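Local coordinates for protein solute carrier family 15 member 1 (Mus musculus, PDB 5A9D) that probably carries di- and tripeptides across the intestinal cell membrane together with protons, this part being its extracellular domain, at residues T59-T72 against P78-Q90. Numbering follows the deposited sequence.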
ATOM      1  N   THR A  59     -21.289   5.940 -13.329  1.00 63.12           N
ATOM      2  CA  THR A  59     -20.915   5.369 -12.036  1.00 62.68           C
ATOM      3  C   THR A  59     -20.239   6.418 -11.157  1.00 64.60           C
ATOM      4  O   THR A  59     -19.316   7.099 -11.614  1.00 61.27           O
ATOM      5  CB  THR A  59     -20.041   4.118 -12.289  1.00 70.02           C
ATOM      6  OG1 THR A  59     -20.848   3.122 -12.910  1.00 77.72           O
ATOM      7  CG2 THR A  59     -19.376   3.555 -11.025  1.00 66.06           C
ATOM      8  N   THR A  60     -20.661   6.507  -9.889  1.00 61.92           N
ATOM      9  CA  THR A  60     -20.082   7.411  -8.892  1.00 60.86           C
ATOM     10  C   THR A  60     -19.006   6.651  -8.105  1.00 65.05           C
ATOM     11  O   THR A  60     -19.235   5.515  -7.686  1.00 67.02           O
ATOM     12  CB  THR A  60     -21.183   8.022  -7.979  1.00 70.81           C
ATOM     13  OG1 THR A  60     -22.206   8.588  -8.801  1.00 77.74           O
ATOM     14  CG2 THR A  60     -20.642   9.124  -7.057  1.00 67.48           C
ATOM     15  N   VAL A  61     -17.853   7.290  -7.881  1.00 59.63           N
ATOM     16  CA  VAL A  61     -16.694   6.724  -7.187  1.00 58.75           C
ATOM     17  C   VAL A  61     -16.824   6.767  -5.667  1.00 69.73           C
ATOM     18  O   VAL A  61     -17.163   7.811  -5.114  1.00 70.20           O
ATOM     19  CB  VAL A  61     -15.395   7.414  -7.681  1.00 58.59           C
ATOM     20  CG1 VAL A  61     -14.149   6.827  -7.027  1.00 56.02           C
ATOM     21  CG2 VAL A  61     -15.295   7.317  -9.192  1.00 57.39           C
ATOM     22  N   ALA A  62     -16.531   5.626  -4.997  1.00 71.52           N
ATOM     23  CA  ALA A  62     -16.526   5.460  -3.536  1.00 74.58           C
ATOM     24  C   ALA A  62     -15.326   6.234  -3.026  1.00 80.78           C
ATOM     25  O   ALA A  62     -14.204   5.925  -3.430  1.00 79.09           O
ATOM     26  CB  ALA A  62     -16.383   3.988  -3.179  1.00 76.47           C
ATOM     27  N   HIS A  63     -15.564   7.282  -2.210  1.00 81.33           N
ATOM     28  CA  HIS A  63     -14.536   8.208  -1.719  1.00 80.89           C
ATOM     29  C   HIS A  63     -13.446   7.552  -0.847  1.00 82.88           C
ATOM     30  O   HIS A  63     -13.390   7.680   0.385  1.00 83.90           O
ATOM     31  CB  HIS A  63     -15.155   9.439  -1.035  1.00 84.49           C
ATOM     32  CG  HIS A  63     -15.619  10.459  -2.027  1.00 88.85           C
ATOM     33  ND1 HIS A  63     -14.768  10.944  -3.025  1.00 88.66           N
ATOM     34  CD2 HIS A  63     -16.840  11.021  -2.182  1.00 93.49           C
ATOM     35  CE1 HIS A  63     -15.500  11.783  -3.738  1.00 89.36           C
ATOM     36  NE2 HIS A  63     -16.751  11.865  -3.267  1.00 92.58           N
ATOM     37  N   ASP A  64     -12.546   6.890  -1.551  1.00 76.10           N
ATOM     38  CA  ASP A  64     -11.394   6.239  -0.987  1.00 73.88           C
ATOM     39  C   ASP A  64     -10.138   6.942  -1.525  1.00 66.97           C
ATOM     40  O   ASP A  64      -9.355   6.357  -2.278  1.00 64.42           O
ATOM     41  CB  ASP A  64     -11.434   4.697  -1.183  1.00 77.51           C
ATOM     42  CG  ASP A  64     -11.051   4.133  -2.539  1.00 85.04           C
ATOM     43  OD1 ASP A  64     -11.920   4.106  -3.435  1.00 87.22           O
ATOM     44  OD2 ASP A  64      -9.925   3.600  -2.658  1.00 86.94           O
ATOM     45  N   PHE A  65      -9.998   8.248  -1.162  1.00 55.33           N
ATOM     46  CA  PHE A  65      -8.811   9.020  -1.499  1.00 48.34           C
ATOM     47  C   PHE A  65      -8.214   9.579  -0.231  1.00 49.25           C
ATOM     48  O   PHE A  65      -8.931  10.157   0.572  1.00 52.80           O
ATOM     49  CB  PHE A  65      -9.096  10.125  -2.498  1.00 47.50           C
ATOM     50  CG  PHE A  65      -9.565   9.618  -3.833  1.00 45.75           C
ATOM     51  CD1 PHE A  65      -8.659   9.147  -4.773  1.00 44.91           C
ATOM     52  CD2 PHE A  65     -10.918   9.614  -4.153  1.00 47.08           C
ATOM     53  CE1 PHE A  65      -9.099   8.674  -6.011  1.00 46.21           C
ATOM     54  CE2 PHE A  65     -11.358   9.129  -5.378  1.00 49.41           C
ATOM     55  CZ  PHE A  65     -10.449   8.684  -6.312  1.00 46.74           C
ATOM     56  N   GLU A  66      -6.921   9.380  -0.026  1.00 41.09           N
ATOM     57  CA  GLU A  66      -6.230   9.885   1.153  1.00 39.85           C
ATOM     58  C   GLU A  66      -5.501  11.172   0.835  1.00 40.42           C
ATOM     59  O   GLU A  66      -4.776  11.252  -0.163  1.00 38.81           O
ATOM     60  CB  GLU A  66      -5.234   8.855   1.698  1.00 40.98           C
ATOM     61  CG  GLU A  66      -5.850   7.590   2.241  1.00 54.68           C
ATOM     62  CD  GLU A  66      -4.894   6.825   3.133  1.00 95.48           C
ATOM     63  OE1 GLU A  66      -4.035   6.086   2.599  1.00 86.75           O
ATOM     64  OE2 GLU A  66      -4.940   7.059   4.365  1.00104.24           O
ATOM     65  N   GLN A  67      -5.640  12.171   1.700  1.00 38.07           N
ATOM     66  CA  GLN A  67      -4.904  13.424   1.480  1.00 39.04           C
ATOM     67  C   GLN A  67      -3.401  13.194   1.701  1.00 40.96           C
ATOM     68  O   GLN A  67      -3.012  12.316   2.478  1.00 38.92           O
ATOM     69  CB  GLN A  67      -5.450  14.595   2.323  1.00 43.37           C
ATOM     70  CG  GLN A  67      -5.699  14.257   3.789  1.00 51.73           C
ATOM     71  CD  GLN A  67      -6.677  15.209   4.404  1.00 65.15           C
ATOM     72  OE1 GLN A  67      -6.412  16.401   4.540  1.00 66.37           O
ATOM     73  NE2 GLN A  67      -7.815  14.697   4.840  1.00 50.35           N
ATOM     74  N   GLY A  68      -2.592  13.906   0.920  1.00 37.78           N
ATOM     75  CA  GLY A  68      -1.142  13.783   0.943  1.00 37.00           C
ATOM     76  C   GLY A  68      -0.637  12.615   0.119  1.00 37.66           C
ATOM     77  O   GLY A  68       0.570  12.347   0.105  1.00 36.39           O
ATOM     78  N   HIS A  69      -1.568  11.906  -0.582  1.00 32.96           N
ATOM     79  CA  HIS A  69      -1.235  10.737  -1.384  1.00 31.71           C
ATOM     80  C   HIS A  69      -1.597  10.839  -2.847  1.00 33.61           C
ATOM     81  O   HIS A  69      -2.520  11.572  -3.214  1.00 33.00           O
ATOM     82  CB  HIS A  69      -1.890   9.477  -0.786  1.00 32.67           C
ATOM     83  CG  HIS A  69      -1.360   9.123   0.569  1.00 36.58           C
ATOM     84  ND1 HIS A  69      -1.681   9.882   1.697  1.00 39.80           N
ATOM     85  CD2 HIS A  69      -0.566   8.098   0.943  1.00 37.46           C
ATOM     86  CE1 HIS A  69      -1.045   9.308   2.705  1.00 38.91           C
ATOM     87  NE2 HIS A  69      -0.373   8.229   2.299  1.00 38.51           N
ATOM     88  N   ARG A  70      -0.874  10.093  -3.682  1.00 30.97           N
ATOM     89  CA  ARG A  70      -1.137   9.931  -5.102  1.00 32.58           C
ATOM     90  C   ARG A  70      -1.945   8.666  -5.283  1.00 35.67           C
ATOM     91  O   ARG A  70      -1.853   7.742  -4.481  1.00 33.55           O
ATOM     92  CB  ARG A  70       0.135   9.782  -5.933  1.00 33.50           C
ATOM     93  CG  ARG A  70       0.928  11.024  -6.092  1.00 38.39           C
ATOM     94  CD  ARG A  70       2.202  10.654  -6.779  1.00 41.76           C
ATOM     95  NE  ARG A  70       3.000  11.835  -7.062  1.00 44.34           N
ATOM     96  CZ  ARG A  70       4.238  11.800  -7.533  1.00 62.42           C
ATOM     97  NH1 ARG A  70       4.817  10.634  -7.819  1.00 43.27           N
ATOM     98  NH2 ARG A  70       4.905  12.927  -7.741  1.00 51.83           N
ATOM     99  N   HIS A  71      -2.726   8.633  -6.352  1.00 31.22           N
ATOM    100  CA  HIS A  71      -3.569   7.506  -6.666  1.00 30.53           C
ATOM    101  C   HIS A  71      -3.636   7.327  -8.161  1.00 34.17           C
ATOM    102  O   HIS A  71      -3.596   8.308  -8.903  1.00 32.81           O
ATOM    103  CB  HIS A  71      -5.008   7.759  -6.168  1.00 30.89           C
ATOM    104  CG  HIS A  71      -5.108   8.187  -4.730  1.00 34.38           C
ATOM    105  ND1 HIS A  71      -4.845   9.502  -4.348  1.00 35.83           N
ATOM    106  CD2 HIS A  71      -5.456   7.471  -3.633  1.00 35.30           C
ATOM    107  CE1 HIS A  71      -4.993   9.526  -3.031  1.00 35.57           C
ATOM    108  NE2 HIS A  71      -5.379   8.335  -2.558  1.00 35.65           N
ATOM    109  N   THR A  72      -3.843   6.084  -8.604  1.00 32.93           N
ATOM    110  CA  THR A  72      -4.132   5.809 -10.004  1.00 33.68           C
ATOM    111  C   THR A  72      -5.568   5.330 -10.020  1.00 37.28           C
ATOM    112  O   THR A  72      -5.877   4.317  -9.402  1.00 36.76           O
ATOM    113  CB  THR A  72      -3.179   4.779 -10.620  1.00 40.61           C
ATOM    114  OG1 THR A  72      -1.930   5.417 -10.765  1.00 35.82           O
ATOM    115  CG2 THR A  72      -3.638   4.291 -12.031  1.00 36.72           C
ATOM    116  N   PRO A  78     -17.807  -1.700 -18.652  1.00 67.50           N
ATOM    117  CA  PRO A  78     -18.759  -0.575 -18.722  1.00 66.93           C
ATOM    118  C   PRO A  78     -18.837   0.247 -17.423  1.00 69.64           C
ATOM    119  O   PRO A  78     -19.566  -0.122 -16.503  1.00 73.35           O
ATOM    120  CB  PRO A  78     -20.090  -1.290 -18.997  1.00 72.31           C
ATOM    121  CG  PRO A  78     -19.913  -2.714 -18.442  1.00 79.16           C
ATOM    122  CD  PRO A  78     -18.462  -2.869 -18.037  1.00 72.37           C
ATOM    123  N   SER A  79     -18.128   1.379 -17.373  1.00 60.93           N
ATOM    124  CA  SER A  79     -18.056   2.306 -16.227  1.00 59.28           C
ATOM    125  C   SER A  79     -17.562   1.627 -14.920  1.00 61.18           C
ATOM    126  O   SER A  79     -18.131   1.822 -13.840  1.00 63.07           O
ATOM    127  CB  SER A  79     -19.373   3.058 -16.036  1.00 65.92           C
ATOM    128  OG  SER A  79     -19.644   3.855 -17.181  1.00 77.21           O
ATOM    129  N   GLN A  80     -16.488   0.827 -15.038  1.00 53.31           N
ATOM    130  CA  GLN A  80     -15.848   0.143 -13.906  1.00 52.19           C
ATOM    131  C   GLN A  80     -14.618   0.939 -13.486  1.00 49.01           C
ATOM    132  O   GLN A  80     -14.033   1.642 -14.293  1.00 44.70           O
ATOM    133  CB  GLN A  80     -15.416  -1.282 -14.296  1.00 55.22           C
ATOM    134  CG  GLN A  80     -16.472  -2.163 -14.953  1.00 66.24           C
ATOM    135  CD  GLN A  80     -17.669  -2.344 -14.056  1.00 77.83           C
ATOM    136  OE1 GLN A  80     -17.603  -3.024 -13.023  1.00 70.81           O
ATOM    137  NE2 GLN A  80     -18.756  -1.695 -14.391  1.00 74.06           N
ATOM    138  N   TYR A  81     -14.235   0.835 -12.232  1.00 46.19           N
ATOM    139  CA  TYR A  81     -13.061   1.527 -11.728  1.00 44.29           C
ATOM    140  C   TYR A  81     -12.431   0.783 -10.559  1.00 47.54           C
ATOM    141  O   TYR A  81     -13.059  -0.074  -9.953  1.00 48.38           O
ATOM    142  CB  TYR A  81     -13.385   2.996 -11.317  1.00 43.54           C
ATOM    143  CG  TYR A  81     -14.170   3.117 -10.025  1.00 46.44           C
ATOM    144  CD1 TYR A  81     -15.564   3.022 -10.021  1.00 51.72           C
ATOM    145  CD2 TYR A  81     -13.519   3.277  -8.800  1.00 45.66           C
ATOM    146  CE1 TYR A  81     -16.291   3.065  -8.827  1.00 54.61           C
ATOM    147  CE2 TYR A  81     -14.233   3.307  -7.599  1.00 47.61           C
ATOM    148  CZ  TYR A  81     -15.623   3.243  -7.625  1.00 60.39           C
ATOM    149  OH  TYR A  81     -16.352   3.301  -6.468  1.00 66.12           O
ATOM    150  N   ARG A  82     -11.193   1.154 -10.242  1.00 42.56           N
ATOM    151  CA  ARG A  82     -10.457   0.722  -9.072  1.00 42.08           C
ATOM    152  C   ARG A  82      -9.468   1.834  -8.726  1.00 44.76           C
ATOM    153  O   ARG A  82      -8.743   2.309  -9.607  1.00 42.90           O
ATOM    154  CB  ARG A  82      -9.704  -0.597  -9.284  1.00 41.66           C
ATOM    155  CG  ARG A  82      -9.053  -1.074  -7.958  1.00 40.79           C
ATOM    156  CD  ARG A  82      -8.036  -2.171  -8.159  1.00 48.36           C
ATOM    157  NE  ARG A  82      -8.571  -3.239  -9.007  1.00 61.66           N
ATOM    158  CZ  ARG A  82      -9.227  -4.302  -8.558  1.00 79.04           C
ATOM    159  NH1 ARG A  82      -9.419  -4.472  -7.253  1.00 67.15           N
ATOM    160  NH2 ARG A  82      -9.708  -5.200  -9.410  1.00 66.38           N
ATOM    161  N   VAL A  83      -9.449   2.243  -7.451  1.00 39.70           N
ATOM    162  CA  VAL A  83      -8.512   3.249  -6.965  1.00 38.27           C
ATOM    163  C   VAL A  83      -7.301   2.478  -6.471  1.00 42.17           C
ATOM    164  O   VAL A  83      -7.435   1.617  -5.629  1.00 42.13           O
ATOM    165  CB  VAL A  83      -9.092   4.185  -5.876  1.00 41.76           C
ATOM    166  CG1 VAL A  83      -8.033   5.172  -5.363  1.00 39.85           C
ATOM    167  CG2 VAL A  83     -10.327   4.927  -6.387  1.00 41.71           C
ATOM    168  N   VAL A  84      -6.125   2.778  -7.031  1.00 39.30           N
ATOM    169  CA  VAL A  84      -4.840   2.164  -6.688  1.00 38.92           C
ATOM    170  C   VAL A  84      -4.018   3.232  -5.947  1.00 37.98           C
ATOM    171  O   VAL A  84      -3.910   4.368  -6.395  1.00 34.99           O
ATOM    172  CB  VAL A  84      -4.129   1.651  -7.988  1.00 44.21           C
ATOM    173  CG1 VAL A  84      -2.680   1.215  -7.715  1.00 45.46           C
ATOM    174  CG2 VAL A  84      -4.922   0.505  -8.615  1.00 45.31           C
ATOM    175  N   LYS A  85      -3.459   2.862  -4.816  1.00 37.68           N
ATOM    176  CA  LYS A  85      -2.607   3.729  -3.993  1.00 37.51           C
ATOM    177  C   LYS A  85      -1.214   3.841  -4.608  1.00 42.36           C
ATOM    178  O   LYS A  85      -0.589   2.820  -4.906  1.00 44.74           O
ATOM    179  CB  LYS A  85      -2.535   3.149  -2.579  1.00 41.33           C
ATOM    180  CG  LYS A  85      -3.703   3.609  -1.717  1.00 59.15           C
ATOM    181  CD  LYS A  85      -3.724   2.870  -0.383  1.00 73.40           C
ATOM    182  CE  LYS A  85      -4.713   3.486   0.576  1.00 85.68           C
ATOM    183  NZ  LYS A  85      -4.912   2.622   1.768  1.00 98.14           N
ATOM    184  N   ASP A  86      -0.739   5.067  -4.841  1.00 37.69           N
ATOM    185  CA  ASP A  86       0.558   5.304  -5.487  1.00 38.18           C
ATOM    186  C   ASP A  86       1.610   5.952  -4.568  1.00 43.82           C
ATOM    187  O   ASP A  86       2.644   6.452  -5.058  1.00 46.06           O
ATOM    188  CB  ASP A  86       0.393   6.173  -6.749  1.00 39.34           C
ATOM    189  CG  ASP A  86      -0.219   5.563  -7.991  1.00 50.68           C
ATOM    190  OD1 ASP A  86      -0.659   4.386  -7.934  1.00 52.38           O
ATOM    191  OD2 ASP A  86      -0.285   6.269  -9.011  1.00 60.60           O
ATOM    192  N   GLY A  87       1.329   5.997  -3.279  1.00 37.32           N
ATOM    193  CA  GLY A  87       2.275   6.570  -2.331  1.00 36.53           C
ATOM    194  C   GLY A  87       2.127   8.064  -2.086  1.00 38.17           C
ATOM    195  O   GLY A  87       1.101   8.668  -2.410  1.00 35.17           O
ATOM    196  N   LEU A  88       3.134   8.654  -1.471  1.00 34.11           N
ATOM    197  CA  LEU A  88       3.101  10.043  -1.061  1.00 34.28           C
ATOM    198  C   LEU A  88       3.214  11.047  -2.178  1.00 40.10           C
ATOM    199  O   LEU A  88       3.868  10.780  -3.186  1.00 40.12           O
ATOM    200  CB  LEU A  88       4.175  10.297  -0.010  1.00 35.17           C
ATOM    201  CG  LEU A  88       4.055   9.476   1.283  1.00 38.27           C
ATOM    202  CD1 LEU A  88       5.203   9.792   2.187  1.00 40.53           C
ATOM    203  CD2 LEU A  88       2.807   9.814   2.046  1.00 38.51           C
ATOM    204  N   ASN A  89       2.570  12.207  -1.999  1.00 38.70           N
ATOM    205  CA  ASN A  89       2.631  13.336  -2.939  1.00 40.58           C
ATOM    206  C   ASN A  89       4.032  13.918  -3.022  1.00 47.11           C
ATOM    207  O   ASN A  89       4.434  14.370  -4.090  1.00 46.47           O
ATOM    208  CB  ASN A  89       1.691  14.453  -2.489  1.00 42.69           C
ATOM    209  CG  ASN A  89       0.277  14.186  -2.854  1.00 46.73           C
ATOM    210  OD1 ASN A  89      -0.011  13.231  -3.565  1.00 36.83           O
ATOM    211  ND2 ASN A  89      -0.636  14.979  -2.324  1.00 43.41           N
ATOM    212  N   GLN A  90       4.762  13.932  -1.891  1.00 44.60           N
ATOM    213  CA  GLN A  90       6.114  14.489  -1.798  1.00 45.12           C
ATOM    214  C   GLN A  90       7.106  13.457  -1.314  1.00 49.45           C
ATOM    215  O   GLN A  90       6.800  12.650  -0.433  1.00 47.96           O
ATOM    216  CB  GLN A  90       6.112  15.699  -0.839  1.00 47.41           C
ATOM    217  CG  GLN A  90       5.587  16.993  -1.457  1.00 81.12           C
ATOM    218  CD  GLN A  90       6.684  17.768  -2.162  1.00109.08           C
ATOM    219  OE1 GLN A  90       7.088  17.444  -3.288  1.00104.57           O
ATOM    220  NE2 GLN A  90       7.206  18.801  -1.505  1.00101.35           N
TER
HETATM  221  O   HOH W   1      -7.139   2.068  -2.654  1.00 60.44           O
HETATM  222  O   HOH W   2       3.149  13.817   0.704  1.00 48.79           O
HETATM  223  O   HOH W   3       3.660   7.724  -7.809  1.00 44.13           O
HETATM  224  O   HOH W   4      -1.520   6.193  -1.732  1.00 50.13           O
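Tyr-81 of strand 80-88 reaches the neighbouring chain at Val-61 and Ala-62. Its CG sits between the backbone N and the carbonyl carbon (chi1 74°), a rotamer that carries OH to the Ala-62 N-H, 2.8 Å from N and nearly straight at 164°. Val-61 lays CG2 over the middle of one ring face, 4.2 Å from the centroid, while Thr-59 CG2 lies at the ring edge. A phenylalanine in place of Tyr-81 would keep the ring but would probably leave the Ala-62 N-H without its acceptor.

Compact and branched, Val-83 points toward the same chain; its CG1 lies 3.7 Å from Phe-65 CE1, and the Asp-64 side chain meets it head-on, OD2 3.4 Å from Val-83 CB. A water bridges Asp-64 OD2 and Val-83 O.

Arg-70 is gripped through its backbone: its N donates to Gly-87 O at 2.7 Å, and its O accepts from Asp-86 N. Its extended side chain passes the Leu-88 carbonyl, whose O lies over one guanidinium face, and crosses Asn-89, to reach Gln-6 of strand 4-11 and Pro-186 of the second subunit. Two residues on, Thr-72 OG1 gives its hydrogen to the syn lone pair of Asp-86 OD2 (2.6 Å); Arg-100 of the second subunit binds both side chains.

Between the pairs His-69/Leu-88 and His-71/Lys-85 the register slips by one residue, where a CB on Gly-87 would jam against Asp-86 O. This is an antiparallel beta hairpin with a beta bulge at a sheet edge, flanked by the crossover joining the two sheets of an immunoglobulin-like beta sandwich.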